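Local atomic coordinates of malate oxidoreductase (Thermotoga maritima, PDB entry 1VL6), a protein that probably catalyses the NAD-dependent oxidative decarboxylation of malate to pyruvate, as other malic enzymes do. Residues K287-A292 with A310-T315; V193-N198 with A264-G269; L183-K188 with P362-I367; L276-I281 with P298-E303; V175-L180 with S351-I356. All coordinates share one frame; numbering follows the deposited sequence. Where two conformers were deposited one is given.

In the fold
All five contacts lie in the range of the NAD-binding domain of malic enzymes. Interactions 1 and 2 belong to the same sheet, their centres about 10 Å apart. Strands 289-292 and 266-269 join them, with probable hydrogen bonds from Phe291 N to Phe267 O and from Gly269 N to Phe291 O. Interaction 4 adjoins both on the Ile290 face, about 9 Å between centres from interaction 1. Interactions 3 and 5 share helix 166-186, which covers the Phe291 face. Interactions 4 and 5 lie farthest apart, about 24 Å between centres. Val197 of interaction 2 touches a glycine-rich turn at Gly199, Gly201 and Gly204, consistent with a Rossmann-type dinucleotide site.

Interaction 1: residues K287-A292 with A310-T315; sequences KPVIFA and AFIVAT
Lys287 runs obliquely across Phe311 just before two parallel strands pair. CB of Lys287 touches Phe311 CB at 3.9 Å and also nears the ring at its CG. Lys287 CG stays by that same ring atom, 4.1 Å from Phe311 CG. The chain then bends at chi3 (149°), and CE lies over one face of the ring. This is a CH-pi contact, with Lys287 CE 4.3 Å from the centroid of the Phe311 ring and set toward its rim. NZ ends 3.8 Å from Phe311 CE1 and CZ. The opposite face of the ring is covered by its own neighbour, Ile312 CG1. Val289 CG2 meets the ring at its edge. With an alanine at Phe311, the aliphatic chain of Lys287 would probably lose the surface it lies on and be free to swing into solvent.

Phe311 N also donates to Pro288 O at 2.8 Å. Further on, Ile290 N donates to Ile312 O, Ile290 O accepts from Ala314 N, and Ala292 N reaches Ala314 O. Phe291 CD1 packs on Ala314 CB at 3.7 Å, on the face covered by helix 166-186. Helix 302-307 connects the two strands, which makes a beta-alpha-beta unit of the Rossmann type. The chemistry implies a backbone-bonded, apolar interior. At one end an exposed lysine lays its hydrocarbon chain on a ring.

Interaction 2: residues V193-N198 with A264-G269; sequences VKVVVN and ADFFIG
Asp265 turns its carboxylate toward Lys194, and the side chains of Val193 and Asp265 pass each other at a slant. Lys194 N donates to Asp265 OD2 at 3.0 Å. The bond is nearly straight, 171° at the hydrogen, and uses the anti side of the carboxylate. Lys194 O in turn takes two backbone donors, Asp265 N and Phe266 N. The other oxygen, Asp265 OD1, is held by Lys188 and Ser285, which probably offsets the charge of the buried carboxylate. The Lys194 chain extends alongside Ala264, with CD 3.6 Å from Ala264 CA, and its NZ goes on to the carbonyls of Ala260 and Glu262.

Beyond this the strands run parallel, 15° apart. Val196 N donates to Phe266 O, Ile268 N to Val196 O and Asn198 N to Ile268 O. On one face Val195 slants against both Phe266 and Ile268, with Val195 CG1 3.9 Å from Phe266 CB. Val193 CG1 meets the Phe266 ring at its edge, near CE1. On the other face Phe267 has CG anti to the backbone N (chi1 163°), which carries its ring back toward the partner strand. Phe267 CE1 then lies 3.6 Å from Asn198 CB, and Val196 CG1 also approaches this ring.

Both are inner strands: 218-223 flanks 194-198, and 289-292 flanks 266-269. Helix 166-186 covers the Phe266 face through Phe179 and Leu183, and helix 257-261 covers the Phe267 face through Leu257 and Leu261.

Interaction 3: residues L183-K188 with P362-I367; sequences LKLTEK and PEPERI
Leu185 has CG anti to its carbonyl carbon (chi1 -69°) and an extended chi2 of 169°, which sends both methyls from the end of helix 166-186 into the loop 362-367. CD1 does most of the touching. It lies 3.4 Å from Glu363 C and 3.9 Å from Pro362 CB, with Pro364 CD a little farther off, at 4.3 Å from Leu185 CD1. It also meets Ile367 CG2 at 4.1 Å; that methyl is anti to the Ile367 carbonyl carbon. Leu185 CD2 takes a different partner, Pro362 O, at 3.6 Å. A single leucine thus sits against main chain and side chains of the loop alike. Were Leu185 an alanine, a gap would probably open between Pro362 and Ile367, and the loop would lose the apolar contacts of both methyls.

Lys184 comes in beside it. Its extended chain crosses the Pro362 ring at about a right angle, with NZ 4.0 Å from Pro362 CD. The ammonium itself is paired with Glu361. No hydrogen bond joins the two segments.

The helix ends at Glu187, which has positive phi, and a type I turn runs from Glu363 to Arg366. Leu185 and Ile367 both rest on Ile312 of the edge strand 312-315. Ile367 also reaches Phe291 of strand 289-292 and Ala178 of helix 166-186. The loop lies against helix 166-186 and the edge strand; in sequence it falls between helices 346-358 and 374-386.

Interaction 4: residues L276-I281 with P298-E303; sequences LKPEWI and PEIDPE
Ile300 and Leu276 form the close part of this contact. Leu276 N donates to Glu299 O at 3.1 Å. The bond is straight at the hydrogen, 172°, but the donor stands above the carbonyl plane. One residue on, Ile300 turns CG1 anti to its backbone N (chi1 179°), and the chain lies along the Leu276 main chain. Its CB, CG1 and CD1 all meet Leu276 O, with CD1 at 3.3 Å. The two CB atoms, of Leu276 and Ile300, are 4.2 Å apart. Pro278 meets Ile300 CD1 mainly with its backbone, CA at 3.9 Å. Ile281 CD1 slants in to Ile300 CD1 at 4.2 Å.

The outer side is looser. Lys277 points away from the partner segment and is exposed, as is Glu279. The carboxylate of Glu299 also leads away from this contact, and is bonded to Ser271 and to the backbone of Ala294.

Ile281 and Ile300 both touch Ile290 of strand 289-292 and Ala305 of helix 302-307. Asp301 caps helix 302-307 through Leu304 N. Short helix, strand 289-292 and capped helix follow in sequence here, as in the alternating alpha/beta layers of a Rossmann-type domain.

Interaction 5: residues V175-L180 with S351-I356; sequences VSAAFL and SAVEAI
Helical segments 175-180 and 351-356 cross at -48°, their axes 8.2 Å apart at closest. The CA atoms of Ala177 and Val353 are 5.0 Å apart, a close approach that the small alanine permits. Ala177 CB points at the other helix and lies 3.4 Å from Val353 O. It also meets Ile356 CG2 at 3.6 Å, and this one methyl touches both a backbone oxygen and a branched side chain of the partner helix.

Val353 uses both its methyls. CG1 stands anti to the backbone N (chi1 166°); it reaches Leu180 CD1 at 3.6 Å and also lies near Ser176 and Ala177. Val353 CG2 meets Ser176 CB at 3.8 Å. Leu180 and Val353 cross at about a right angle, with the leucine methyl CD1 doing the touching. Glu354 starts away from helix 166-186, yet its end folds back, and OE2 comes to 4.2 Å from Leu180 CD1.

Ser176 offers only its CB to Val353. Its hydroxyl is bonded to Ala172 O within its own helix. Ser176 also packs on Phe210 and Leu214 of helix 202-214, while Ile356 packs on Val380 of helix 374-386.

No hydrogen bond or salt bridge links the two helices across these segments. The contact thus relies on apolar fit, with the hydroxyl of Ser176 satisfied inside its own helix and the carboxylate of Glu354 kept at the exposed margin.

Interaction 1: residues K287-A292 with A310-T315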
# COMPACT_ATOMS: atom_id res chain seq x y z
N LYS A 287 -13.75 -32.96 37.43
CA LYS A 287 -13.65 -32.28 36.15
C LYS A 287 -13.14 -30.85 36.26
O LYS A 287 -13.73 -29.92 35.74
CB LYS A 287 -14.97 -32.39 35.40
CG LYS A 287 -15.20 -33.82 34.81
CD LYS A 287 -16.50 -33.91 33.96
CE LYS A 287 -16.41 -34.93 32.79
NZ LYS A 287 -17.35 -34.57 31.62
N PRO A 288 -12.02 -30.67 36.95
CA PRO A 288 -11.45 -29.36 37.16
C PRO A 288 -10.91 -28.72 35.89
O PRO A 288 -10.40 -29.40 34.98
CB PRO A 288 -10.30 -29.65 38.09
CG PRO A 288 -9.92 -31.05 37.80
CD PRO A 288 -11.22 -31.72 37.60
N VAL A 289 -11.01 -27.40 35.86
CA VAL A 289 -10.63 -26.61 34.73
C VAL A 289 -9.53 -25.69 35.17
O VAL A 289 -9.64 -25.05 36.25
CB VAL A 289 -11.80 -25.78 34.21
CG1 VAL A 289 -11.33 -24.80 33.10
CG2 VAL A 289 -12.82 -26.69 33.65
N ILE A 290 -8.48 -25.63 34.34
CA ILE A 290 -7.22 -24.94 34.64
C ILE A 290 -6.90 -24.00 33.46
O ILE A 290 -6.56 -24.49 32.35
CB ILE A 290 -6.06 -25.95 34.75
CG1 ILE A 290 -6.32 -27.00 35.82
CG2 ILE A 290 -4.70 -25.24 35.00
CD1 ILE A 290 -6.35 -26.52 37.17
N PHE A 291 -7.07 -22.69 33.69
CA PHE A 291 -6.69 -21.68 32.73
C PHE A 291 -5.37 -21.19 33.32
O PHE A 291 -5.36 -20.50 34.38
CB PHE A 291 -7.70 -20.52 32.70
CG PHE A 291 -9.03 -20.80 32.02
CD1 PHE A 291 -9.41 -22.05 31.57
CD2 PHE A 291 -9.97 -19.77 31.92
CE1 PHE A 291 -10.66 -22.25 30.98
CE2 PHE A 291 -11.22 -19.96 31.32
CZ PHE A 291 -11.56 -21.19 30.85
N ALA A 292 -4.25 -21.58 32.72
CA ALA A 292 -2.97 -21.18 33.27
C ALA A 292 -2.35 -20.25 32.29
O ALA A 292 -1.62 -20.68 31.39
CB ALA A 292 -2.08 -22.39 33.54
N ALA A 310 -6.64 -32.91 34.97
CA ALA A 310 -7.39 -31.75 34.50
C ALA A 310 -8.37 -32.13 33.42
O ALA A 310 -8.04 -32.85 32.51
CB ALA A 310 -6.43 -30.66 33.97
N PHE A 311 -9.60 -31.64 33.50
CA PHE A 311 -10.61 -31.91 32.44
C PHE A 311 -10.41 -31.00 31.27
O PHE A 311 -10.62 -31.41 30.16
CB PHE A 311 -12.01 -31.68 32.98
CG PHE A 311 -13.09 -31.71 31.97
CD1 PHE A 311 -13.26 -32.81 31.15
CD2 PHE A 311 -14.01 -30.65 31.89
CE1 PHE A 311 -14.30 -32.84 30.22
CE2 PHE A 311 -15.05 -30.69 31.01
CZ PHE A 311 -15.20 -31.79 30.16
N ILE A 312 -10.05 -29.73 31.52
CA ILE A 312 -9.77 -28.74 30.43
C ILE A 312 -8.61 -27.85 30.85
O ILE A 312 -8.54 -27.36 32.01
CB ILE A 312 -10.98 -27.83 30.18
CG1 ILE A 312 -12.08 -28.59 29.46
CG2 ILE A 312 -10.58 -26.60 29.35
CD1 ILE A 312 -13.45 -27.88 29.52
N VAL A 313 -7.71 -27.62 29.90
CA VAL A 313 -6.55 -26.82 30.18
C VAL A 313 -6.44 -25.74 29.11
O VAL A 313 -6.61 -26.00 27.89
CB VAL A 313 -5.29 -27.71 30.20
CG1 VAL A 313 -4.05 -26.89 30.42
CG2 VAL A 313 -5.41 -28.75 31.24
N ALA A 314 -6.17 -24.53 29.55
CA ALA A 314 -6.00 -23.43 28.64
C ALA A 314 -4.79 -22.63 29.04
O ALA A 314 -4.46 -22.56 30.22
CB ALA A 314 -7.26 -22.54 28.64
N THR A 315 -4.12 -22.02 28.06
CA THR A 315 -3.00 -21.11 28.36
C THR A 315 -3.00 -19.93 27.45
O THR A 315 -3.86 -19.78 26.59
CB THR A 315 -1.63 -21.74 28.25
OG1 THR A 315 -1.19 -21.62 26.89
CG2 THR A 315 -1.66 -23.18 28.59

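Interaction 2: residues V193-N198 with A264-G269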
# COMPACT_ATOMS: atom_id res chain seq x y z
N VAL A 193 -20.35 -22.74 41.24
CA VAL A 193 -18.93 -23.08 41.14
C VAL A 193 -18.01 -22.19 41.95
O VAL A 193 -18.27 -20.98 42.08
CB VAL A 193 -18.40 -23.07 39.67
CG1 VAL A 193 -18.98 -24.20 38.94
CG2 VAL A 193 -18.72 -21.77 38.99
N LYS A 194 -16.92 -22.79 42.46
CA LYS A 194 -15.85 -22.08 43.12
C LYS A 194 -14.74 -21.83 42.11
O LYS A 194 -14.19 -22.80 41.55
CB LYS A 194 -15.31 -22.92 44.26
CG LYS A 194 -14.13 -22.35 45.04
CD LYS A 194 -13.54 -23.36 46.07
CE LYS A 194 -12.88 -22.65 47.27
NZ LYS A 194 -11.85 -23.48 47.97
N VAL A 195 -14.42 -20.56 41.88
CA VAL A 195 -13.44 -20.18 40.91
C VAL A 195 -12.30 -19.44 41.57
O VAL A 195 -12.53 -18.42 42.20
CB VAL A 195 -14.03 -19.22 39.92
CG1 VAL A 195 -12.97 -18.88 38.82
CG2 VAL A 195 -15.31 -19.79 39.31
N VAL A 196 -11.08 -19.96 41.43
CA VAL A 196 -9.92 -19.35 42.04
C VAL A 196 -9.24 -18.50 40.98
O VAL A 196 -8.84 -19.04 39.97
CB VAL A 196 -8.93 -20.38 42.55
CG1 VAL A 196 -7.64 -19.69 42.97
CG2 VAL A 196 -9.48 -21.09 43.74
N VAL A 197 -9.08 -17.20 41.23
CA VAL A 197 -8.29 -16.36 40.36
C VAL A 197 -6.98 -15.99 41.04
O VAL A 197 -7.00 -15.37 42.10
CB VAL A 197 -9.03 -15.08 40.04
CG1 VAL A 197 -8.18 -14.18 39.07
CG2 VAL A 197 -10.37 -15.40 39.44
N ASN A 198 -5.85 -16.33 40.43
CA ASN A 198 -4.56 -16.03 41.02
C ASN A 198 -3.79 -15.01 40.21
O ASN A 198 -3.53 -15.21 39.03
CB ASN A 198 -3.71 -17.29 41.09
CG ASN A 198 -2.40 -17.07 41.87
OD1 ASN A 198 -2.42 -17.00 43.08
ND2 ASN A 198 -1.25 -16.99 41.17
N ALA A 264 -12.04 -26.48 44.47
CA ALA A 264 -12.31 -25.50 43.44
C ALA A 264 -12.67 -26.17 42.12
O ALA A 264 -12.13 -27.20 41.78
CB ALA A 264 -11.12 -24.59 43.28
N ASP A 265 -13.54 -25.53 41.37
CA ASP A 265 -13.92 -26.01 40.06
C ASP A 265 -13.09 -25.40 38.94
O ASP A 265 -12.88 -26.03 37.90
CB ASP A 265 -15.38 -25.66 39.82
CG ASP A 265 -16.28 -26.31 40.81
OD1 ASP A 265 -16.59 -27.50 40.57
OD2 ASP A 265 -16.69 -25.75 41.86
N PHE A 266 -12.63 -24.17 39.13
CA PHE A 266 -11.79 -23.51 38.14
C PHE A 266 -10.62 -22.85 38.82
O PHE A 266 -10.73 -22.38 39.98
CB PHE A 266 -12.56 -22.45 37.39
CG PHE A 266 -13.70 -22.99 36.56
CD1 PHE A 266 -14.85 -23.45 37.16
CD2 PHE A 266 -13.63 -22.97 35.18
CE1 PHE A 266 -15.90 -23.89 36.42
CE2 PHE A 266 -14.68 -23.42 34.44
CZ PHE A 266 -15.81 -23.90 35.04
N PHE A 267 -9.48 -22.86 38.13
CA PHE A 267 -8.37 -22.04 38.51
C PHE A 267 -8.15 -21.16 37.32
O PHE A 267 -8.03 -21.67 36.18
CB PHE A 267 -7.10 -22.87 38.79
CG PHE A 267 -5.81 -22.05 38.79
CD1 PHE A 267 -5.37 -21.43 39.95
CD2 PHE A 267 -5.08 -21.89 37.65
CE1 PHE A 267 -4.22 -20.69 39.95
CE2 PHE A 267 -3.93 -21.13 37.65
CZ PHE A 267 -3.50 -20.53 38.80
N ILE A 268 -8.08 -19.85 37.57
CA ILE A 268 -7.65 -18.91 36.56
C ILE A 268 -6.44 -18.15 37.04
O ILE A 268 -6.50 -17.34 37.98
CB ILE A 268 -8.74 -17.97 36.25
CG1 ILE A 268 -10.03 -18.78 35.98
CG2 ILE A 268 -8.37 -17.19 35.05
CD1 ILE A 268 -11.14 -17.99 35.32
N GLY A 269 -5.32 -18.42 36.38
CA GLY A 269 -4.07 -17.83 36.75
C GLY A 269 -3.56 -16.90 35.69
O GLY A 269 -3.46 -17.24 34.50

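Interaction 3: residues L183-K188 with P362-I367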
# COMPACT_ATOMS: atom_id res chain seq x y z
N LEU A 183 -17.48 -23.94 31.30
CA LEU A 183 -18.54 -24.20 32.26
C LEU A 183 -19.66 -25.05 31.66
O LEU A 183 -20.12 -25.98 32.28
CB LEU A 183 -19.10 -22.86 32.80
CG LEU A 183 -20.17 -23.00 33.87
CD1 LEU A 183 -19.50 -23.57 35.15
CD2 LEU A 183 -20.91 -21.71 34.16
N LYS A 184 -20.06 -24.72 30.45
CA LYS A 184 -21.03 -25.49 29.74
C LYS A 184 -20.59 -26.93 29.63
O LYS A 184 -21.38 -27.82 29.92
CB LYS A 184 -21.27 -24.87 28.36
CG LYS A 184 -22.23 -25.61 27.48
CD LYS A 184 -22.28 -24.94 26.06
CE LYS A 184 -23.01 -25.87 25.00
NZ LYS A 184 -22.89 -25.38 23.56
N LEU A 185 -19.36 -27.17 29.20
CA LEU A 185 -18.84 -28.52 29.01
C LEU A 185 -18.79 -29.31 30.31
O LEU A 185 -19.02 -30.48 30.34
CB LEU A 185 -17.44 -28.48 28.41
CG LEU A 185 -17.50 -27.99 26.97
CD1 LEU A 185 -16.14 -27.67 26.41
CD2 LEU A 185 -18.20 -29.01 26.13
N THR A 186 -18.48 -28.61 31.37
CA THR A 186 -18.52 -29.07 32.73
C THR A 186 -19.90 -29.47 33.27
O THR A 186 -20.03 -30.26 34.23
CB THR A 186 -17.99 -27.85 33.51
OG1 THR A 186 -16.60 -28.04 33.85
CG2 THR A 186 -18.68 -27.64 34.71
N GLU A 187 -20.93 -28.87 32.71
CA GLU A 187 -22.32 -29.11 33.10
C GLU A 187 -22.67 -28.65 34.51
O GLU A 187 -23.69 -29.06 35.04
CB GLU A 187 -22.71 -30.58 32.91
CG GLU A 187 -22.95 -30.93 31.45
CD GLU A 187 -23.30 -32.39 31.19
OE1 GLU A 187 -22.61 -33.32 31.70
OE2 GLU A 187 -24.27 -32.60 30.44
N LYS A 188 -21.90 -27.74 35.07
CA LYS A 188 -22.13 -27.19 36.39
C LYS A 188 -22.86 -25.83 36.29
O LYS A 188 -22.87 -25.19 35.23
CB LYS A 188 -20.79 -26.98 37.09
CG LYS A 188 -20.07 -28.24 37.44
CD LYS A 188 -18.65 -28.01 37.89
CE LYS A 188 -17.97 -29.35 38.32
NZ LYS A 188 -16.48 -29.13 38.61
N PRO A 362 -18.10 -25.57 21.48
CA PRO A 362 -17.06 -25.88 22.42
C PRO A 362 -16.88 -27.37 22.62
O PRO A 362 -17.84 -28.11 22.62
CB PRO A 362 -17.46 -25.12 23.70
CG PRO A 362 -18.89 -24.84 23.58
CD PRO A 362 -19.23 -24.88 22.11
N GLU A 363 -15.61 -27.77 22.70
CA GLU A 363 -15.19 -29.11 23.08
C GLU A 363 -14.01 -28.92 24.04
O GLU A 363 -13.39 -27.85 24.05
CB GLU A 363 -14.75 -29.93 21.85
CG GLU A 363 -15.77 -30.08 20.72
CD GLU A 363 -17.02 -30.86 21.11
OE1 GLU A 363 -17.20 -31.24 22.30
OE2 GLU A 363 -17.84 -31.11 20.22
N PRO A 364 -13.69 -29.93 24.83
CA PRO A 364 -12.57 -29.83 25.76
C PRO A 364 -11.24 -29.35 25.15
O PRO A 364 -10.51 -28.56 25.77
CB PRO A 364 -12.44 -31.26 26.28
CG PRO A 364 -13.83 -31.78 26.21
CD PRO A 364 -14.37 -31.24 24.93
N GLU A 365 -10.92 -29.81 23.95
CA GLU A 365 -9.66 -29.41 23.30
C GLU A 365 -9.84 -28.16 22.46
O GLU A 365 -8.88 -27.67 21.85
CB GLU A 365 -9.12 -30.52 22.46
CG GLU A 365 -8.70 -31.73 23.32
CD GLU A 365 -7.37 -31.55 24.06
OE1 GLU A 365 -6.32 -31.69 23.40
OE2 GLU A 365 -7.37 -31.29 25.29
N ARG A 366 -11.05 -27.60 22.45
CA ARG A 366 -11.29 -26.35 21.75
C ARG A 366 -12.50 -25.61 22.34
O ARG A 366 -13.61 -25.74 21.83
CB ARG A 366 -11.50 -26.68 20.29
CG ARG A 366 -11.72 -25.52 19.43
CD ARG A 366 -12.74 -25.79 18.30
NE ARG A 366 -12.88 -24.63 17.43
CZ ARG A 366 -11.87 -24.10 16.72
NH1 ARG A 366 -10.64 -24.63 16.78
NH2 ARG A 366 -12.06 -23.02 15.98
N ILE A 367 -12.26 -24.84 23.41
CA ILE A 367 -13.33 -24.11 24.15
C ILE A 367 -13.61 -22.71 23.64
O ILE A 367 -14.59 -22.08 24.02
CB ILE A 367 -13.00 -24.04 25.63
CG1 ILE A 367 -11.83 -23.07 25.88
CG2 ILE A 367 -12.68 -25.41 26.12
CD1 ILE A 367 -11.30 -23.03 27.31

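Interaction 4: residues L276-I281 with P298-E303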
# COMPACT_ATOMS: atom_id res chain seq x y z
N LEU A 276 1.60 -23.98 40.38
CA LEU A 276 0.52 -24.88 40.76
C LEU A 276 1.01 -26.33 40.69
O LEU A 276 1.26 -26.84 39.61
CB LEU A 276 -0.67 -24.63 39.83
CG LEU A 276 -2.00 -25.12 40.34
CD1 LEU A 276 -3.16 -24.44 39.56
CD2 LEU A 276 -2.07 -26.64 40.22
N LYS A 277 1.20 -26.96 41.84
CA LYS A 277 1.75 -28.33 41.86
C LYS A 277 0.68 -29.33 41.35
O LYS A 277 -0.52 -29.21 41.65
CB LYS A 277 2.28 -28.71 43.25
CG LYS A 277 3.50 -27.92 43.61
CD LYS A 277 4.28 -28.43 44.84
CE LYS A 277 5.73 -27.91 44.82
NZ LYS A 277 6.67 -28.60 45.77
N PRO A 278 1.11 -30.32 40.57
CA PRO A 278 0.16 -31.24 39.95
C PRO A 278 -0.72 -31.95 40.96
O PRO A 278 -1.89 -32.06 40.74
CB PRO A 278 1.08 -32.26 39.27
CG PRO A 278 2.37 -32.10 39.93
CD PRO A 278 2.50 -30.67 40.27
N GLU A 279 -0.17 -32.39 42.09
CA GLU A 279 -1.02 -33.07 43.08
C GLU A 279 -2.17 -32.23 43.63
O GLU A 279 -3.20 -32.78 44.04
CB GLU A 279 -0.17 -33.68 44.17
CG GLU A 279 0.60 -34.91 43.69
CD GLU A 279 -0.31 -36.05 43.16
OE1 GLU A 279 -0.92 -36.80 43.94
OE2 GLU A 279 -0.41 -36.23 41.92
N TRP A 280 -2.06 -30.90 43.58
CA TRP A 280 -3.18 -30.02 43.99
C TRP A 280 -4.41 -30.26 43.14
O TRP A 280 -5.55 -30.17 43.62
CB TRP A 280 -2.81 -28.53 43.95
CG TRP A 280 -1.62 -28.18 44.82
CD1 TRP A 280 -0.99 -29.02 45.71
CD2 TRP A 280 -0.91 -26.94 44.89
NE1 TRP A 280 0.05 -28.37 46.33
CE2 TRP A 280 0.13 -27.10 45.84
CE3 TRP A 280 -1.04 -25.72 44.25
CZ2 TRP A 280 1.02 -26.08 46.17
CZ3 TRP A 280 -0.14 -24.70 44.58
CH2 TRP A 280 0.87 -24.89 45.52
N ILE A 281 -4.20 -30.59 41.88
CA ILE A 281 -5.32 -30.79 40.97
C ILE A 281 -6.26 -31.86 41.47
O ILE A 281 -7.47 -31.76 41.30
CB ILE A 281 -4.83 -31.10 39.55
CG1 ILE A 281 -4.20 -29.82 38.99
CG2 ILE A 281 -6.02 -31.58 38.67
CD1 ILE A 281 -3.89 -29.84 37.55
N PRO A 298 3.40 -21.03 31.70
CA PRO A 298 2.14 -21.20 32.45
C PRO A 298 2.34 -21.60 33.90
O PRO A 298 3.39 -22.15 34.23
CB PRO A 298 1.42 -22.31 31.67
CG PRO A 298 2.06 -22.26 30.29
CD PRO A 298 3.49 -21.99 30.58
N GLU A 299 1.32 -21.32 34.73
CA GLU A 299 1.32 -21.66 36.15
C GLU A 299 1.58 -23.17 36.39
O GLU A 299 2.18 -23.56 37.41
CB GLU A 299 0.02 -21.24 36.84
CG GLU A 299 -0.02 -19.75 37.17
CD GLU A 299 -0.59 -18.88 36.05
OE1 GLU A 299 -0.69 -19.36 34.91
OE2 GLU A 299 -0.92 -17.68 36.32
N ILE A 300 1.13 -24.00 35.45
CA ILE A 300 1.52 -25.40 35.44
C ILE A 300 1.64 -25.86 34.03
O ILE A 300 0.90 -25.38 33.20
CB ILE A 300 0.50 -26.26 36.19
CG1 ILE A 300 0.92 -27.73 36.16
CG2 ILE A 300 -0.86 -26.10 35.58
CD1 ILE A 300 0.07 -28.62 37.11
N ASP A 301 2.58 -26.77 33.75
CA ASP A 301 2.74 -27.28 32.41
C ASP A 301 1.43 -27.93 32.00
O ASP A 301 0.84 -28.65 32.78
CB ASP A 301 3.87 -28.28 32.33
CG ASP A 301 3.97 -28.94 30.97
OD1 ASP A 301 4.38 -28.27 29.98
OD2 ASP A 301 3.60 -30.12 30.80
N PRO A 302 0.92 -27.63 30.81
CA PRO A 302 -0.38 -28.16 30.40
C PRO A 302 -0.46 -29.66 30.33
O PRO A 302 -1.46 -30.23 30.77
CB PRO A 302 -0.62 -27.52 29.01
CG PRO A 302 0.33 -26.36 28.92
CD PRO A 302 1.51 -26.71 29.81
N GLU A 303 0.54 -30.33 29.79
CA GLU A 303 0.47 -31.80 29.71
C GLU A 303 0.44 -32.34 31.16
O GLU A 303 -0.43 -33.14 31.53
CB GLU A 303 1.60 -32.39 28.89
CG GLU A 303 1.52 -33.90 28.74
CD GLU A 303 0.26 -34.37 28.04
OE1 GLU A 303 -0.33 -33.60 27.25
OE2 GLU A 303 -0.15 -35.51 28.29

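Interaction 5: residues V175-L180 with S351-I356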
# COMPACT_ATOMS: atom_id res chain seq x y z
N VAL A 175 -11.12 -14.27 28.61
CA VAL A 175 -11.15 -15.25 29.72
C VAL A 175 -12.61 -15.61 30.03
O VAL A 175 -12.94 -16.76 30.22
CB VAL A 175 -10.50 -14.67 30.95
CG1 VAL A 175 -10.79 -15.51 32.19
CG2 VAL A 175 -8.97 -14.50 30.74
N SER A 176 -13.49 -14.61 30.03
CA SER A 176 -14.88 -14.80 30.30
C SER A 176 -15.53 -15.69 29.27
O SER A 176 -16.29 -16.59 29.63
CB SER A 176 -15.58 -13.46 30.31
OG SER A 176 -15.17 -12.70 31.43
N ALA A 177 -15.28 -15.48 27.99
CA ALA A 177 -15.89 -16.36 26.99
C ALA A 177 -15.38 -17.77 27.16
O ALA A 177 -16.14 -18.71 27.09
CB ALA A 177 -15.60 -15.88 25.60
N ALA A 178 -14.08 -17.92 27.38
CA ALA A 178 -13.50 -19.25 27.58
C ALA A 178 -14.17 -19.89 28.78
O ALA A 178 -14.49 -21.07 28.76
CB ALA A 178 -11.99 -19.12 27.81
N PHE A 179 -14.35 -19.11 29.85
CA PHE A 179 -14.93 -19.63 31.09
C PHE A 179 -16.34 -20.12 30.86
O PHE A 179 -16.69 -21.22 31.24
CB PHE A 179 -14.96 -18.58 32.15
CG PHE A 179 -15.81 -18.93 33.33
CD1 PHE A 179 -15.34 -19.76 34.32
CD2 PHE A 179 -17.06 -18.40 33.48
CE1 PHE A 179 -16.09 -20.04 35.43
CE2 PHE A 179 -17.83 -18.71 34.59
CZ PHE A 179 -17.34 -19.52 35.56
N LEU A 180 -17.14 -19.29 30.19
CA LEU A 180 -18.53 -19.71 29.88
C LEU A 180 -18.62 -21.01 29.12
O LEU A 180 -19.46 -21.86 29.44
CB LEU A 180 -19.28 -18.64 29.11
CG LEU A 180 -19.53 -17.38 29.95
CD1 LEU A 180 -20.07 -16.27 29.09
CD2 LEU A 180 -20.48 -17.65 31.10
N SER A 351 -21.38 -8.14 25.23
CA SER A 351 -21.70 -8.60 23.89
C SER A 351 -20.50 -9.29 23.25
O SER A 351 -20.64 -10.35 22.65
CB SER A 351 -22.23 -7.47 23.03
OG SER A 351 -23.53 -7.14 23.48
N ALA A 352 -19.32 -8.70 23.42
CA ALA A 352 -18.12 -9.30 22.88
C ALA A 352 -17.89 -10.67 23.51
O ALA A 352 -17.65 -11.66 22.80
CB ALA A 352 -16.95 -8.41 23.13
N VAL A 353 -18.02 -10.75 24.84
CA VAL A 353 -17.86 -12.04 25.53
C VAL A 353 -18.75 -13.07 24.88
O VAL A 353 -18.27 -14.10 24.46
CB VAL A 353 -18.21 -11.95 27.00
CG1 VAL A 353 -18.37 -13.39 27.64
CG2 VAL A 353 -17.16 -11.14 27.71
N GLU A 354 -20.02 -12.76 24.74
CA GLU A 354 -20.98 -13.69 24.15
C GLU A 354 -20.67 -14.05 22.69
O GLU A 354 -20.87 -15.19 22.25
CB GLU A 354 -22.40 -13.13 24.23
CG GLU A 354 -22.90 -12.97 25.67
CD GLU A 354 -23.27 -14.29 26.31
OE1 GLU A 354 -23.39 -15.28 25.58
OE2 GLU A 354 -23.49 -14.31 27.54
N ALA A 355 -20.21 -13.07 21.94
CA ALA A 355 -19.94 -13.27 20.56
C ALA A 355 -18.76 -14.22 20.40
O ALA A 355 -18.79 -15.15 19.56
CB ALA A 355 -19.67 -11.92 19.94
N ILE A 356 -17.72 -14.04 21.22
CA ILE A 356 -16.57 -14.98 21.15
C ILE A 356 -17.01 -16.42 21.53
O ILE A 356 -16.73 -17.38 20.85
CB ILE A 356 -15.43 -14.49 22.01
CG1 ILE A 356 -14.82 -13.24 21.38
CG2 ILE A 356 -14.39 -15.56 22.18
CD1 ILE A 356 -14.00 -12.48 22.35